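Local coordinates for protein Udp-n-acetylglucosamine pyrophosphorylase (PDB 4BQH) that probably catalyses the formation of UDP-N-acetylglucosamine and diphosphate from UTP and N-acetylglucosamine 1-phosphate, at residues Tyr106-Lys111 and Val292-Ala297. Numbering follows the deposited sequence.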
# COMPACT_ATOMS: atom_id res chain seq x y z
N TYR A 106 6.81 -12.11 -14.17
CA TYR A 106 6.61 -11.42 -15.45
C TYR A 106 5.57 -12.09 -16.36
O TYR A 106 4.84 -11.40 -17.08
CB TYR A 106 7.93 -11.18 -16.19
CG TYR A 106 8.71 -9.97 -15.69
CD1 TYR A 106 8.13 -8.70 -15.66
CD2 TYR A 106 10.02 -10.11 -15.25
CE1 TYR A 106 8.84 -7.59 -15.20
CE2 TYR A 106 10.74 -8.99 -14.80
CZ TYR A 106 10.15 -7.75 -14.78
OH TYR A 106 10.87 -6.65 -14.32
N LYS A 107 5.50 -13.42 -16.34
CA LYS A 107 4.48 -14.11 -17.14
C LYS A 107 3.09 -13.69 -16.62
O LYS A 107 2.17 -13.45 -17.42
CB LYS A 107 4.69 -15.64 -17.10
CG LYS A 107 3.52 -16.50 -17.56
CD LYS A 107 3.67 -18.02 -17.23
CE LYS A 107 4.55 -18.32 -15.99
NZ LYS A 107 4.08 -19.38 -15.02
N ALA A 108 2.93 -13.60 -15.31
CA ALA A 108 1.62 -13.21 -14.75
C ALA A 108 1.27 -11.76 -15.10
O ALA A 108 0.12 -11.44 -15.32
CB ALA A 108 1.61 -13.43 -13.23
N ILE A 109 2.26 -10.87 -15.08
CA ILE A 109 2.02 -9.49 -15.51
C ILE A 109 1.55 -9.45 -16.98
O ILE A 109 0.56 -8.77 -17.31
CB ILE A 109 3.28 -8.61 -15.26
CG1 ILE A 109 3.45 -8.42 -13.75
CG2 ILE A 109 3.12 -7.24 -15.93
CD1 ILE A 109 4.82 -7.86 -13.39
N GLN A 110 2.25 -10.20 -17.83
CA GLN A 110 1.89 -10.28 -19.27
C GLN A 110 0.46 -10.76 -19.48
O GLN A 110 -0.29 -10.23 -20.34
CB GLN A 110 2.87 -11.20 -20.03
CG GLN A 110 2.50 -11.38 -21.51
CD GLN A 110 2.53 -10.09 -22.30
OE1 GLN A 110 1.50 -9.59 -22.74
NE2 GLN A 110 3.72 -9.55 -22.49
N LYS A 111 0.09 -11.76 -18.69
CA LYS A 111 -1.23 -12.39 -18.78
C LYS A 111 -2.35 -11.50 -18.28
O LYS A 111 -3.52 -11.89 -18.34
CB LYS A 111 -1.25 -13.74 -18.05
CG LYS A 111 -0.52 -14.87 -18.78
CD LYS A 111 -0.82 -16.24 -18.18
CE LYS A 111 -0.15 -16.46 -16.82
NZ LYS A 111 -0.83 -17.51 -15.98
N VAL A 292 9.22 -10.65 -8.46
CA VAL A 292 9.71 -11.69 -7.51
C VAL A 292 8.63 -11.98 -6.44
O VAL A 292 8.39 -13.14 -6.10
CB VAL A 292 11.04 -11.27 -6.85
CG1 VAL A 292 11.50 -12.28 -5.78
CG2 VAL A 292 12.11 -11.09 -7.93
N PHE A 293 8.00 -10.93 -5.94
CA PHE A 293 6.90 -11.03 -4.96
C PHE A 293 5.76 -11.85 -5.58
O PHE A 293 5.26 -12.79 -4.97
CB PHE A 293 6.44 -9.58 -4.72
CG PHE A 293 5.60 -9.33 -3.49
CD1 PHE A 293 5.58 -10.19 -2.40
CD2 PHE A 293 4.90 -8.14 -3.40
CE1 PHE A 293 4.84 -9.87 -1.25
CE2 PHE A 293 4.16 -7.81 -2.26
CZ PHE A 293 4.13 -8.68 -1.19
N ILE A 294 5.40 -11.51 -6.81
CA ILE A 294 4.35 -12.23 -7.56
C ILE A 294 4.71 -13.69 -7.84
O ILE A 294 3.89 -14.59 -7.63
CB ILE A 294 4.00 -11.48 -8.86
CG1 ILE A 294 3.41 -10.09 -8.52
CG2 ILE A 294 3.05 -12.29 -9.75
CD1 ILE A 294 3.49 -9.13 -9.71
N GLY A 295 5.93 -13.91 -8.31
CA GLY A 295 6.41 -15.27 -8.61
C GLY A 295 6.45 -16.14 -7.36
O GLY A 295 6.04 -17.31 -7.38
N TYR A 296 6.89 -15.55 -6.25
CA TYR A 296 6.88 -16.25 -4.96
C TYR A 296 5.46 -16.66 -4.56
O TYR A 296 5.23 -17.80 -4.14
CB TYR A 296 7.50 -15.34 -3.89
CG TYR A 296 7.66 -15.95 -2.51
CD1 TYR A 296 8.35 -17.16 -2.30
CD2 TYR A 296 7.19 -15.26 -1.40
CE1 TYR A 296 8.51 -17.67 -1.00
CE2 TYR A 296 7.34 -15.75 -0.11
CZ TYR A 296 7.98 -16.95 0.09
OH TYR A 296 8.10 -17.36 1.39
N ALA A 297 4.50 -15.75 -4.69
CA ALA A 297 3.13 -16.11 -4.34
C ALA A 297 2.63 -17.28 -5.19
O ALA A 297 2.01 -18.20 -4.68
CB ALA A 297 2.20 -14.91 -4.50
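Ile294 meets Ala108 and Ile109 through its two branches, and the contact is wholly apolar. Its short branch, the CG2 methyl, meets Ala108: CG2 of Ile294 stands 3.9 Å from CB of Ala108, methyl against methyl. With chi1 at -64°, this CG2 is anti to the backbone N of Ile294 and CG1 is anti to the carbonyl carbon, which sends the two branches to different neighbours. The longer branch ends in CD1 of Ile294, which lies 4.1 Å from CG1 of Ile109; CD1 of Ile109 is equally near that methyl, so the chain end rests alongside the last bond of Ile109. The two isoleucine side chains cross at about a right angle, meeting through the CD1 end of Ile294. Just 104 Å² is buried in all, and the nearest CA atoms of the two segments, those of Ala108 and Ile294, are 7.8 Å apart.

Both helices belong to the GT-A-like alpha/beta fold of the UDPGP family. Segment 106-111 lies on the last part of helix 95-110, ahead of strand 114-119, and segment 292-297 lies on helix 291-300, ahead of strand 304-309 of the same mixed sheet. Packing continues beyond the pair: Ile294 also touches Leu361 of strand 359-363, and Ile109 touches Val174. Tyr106 instead packs on helix 147-166, where its OH is hydrogen-bonded to Arg158.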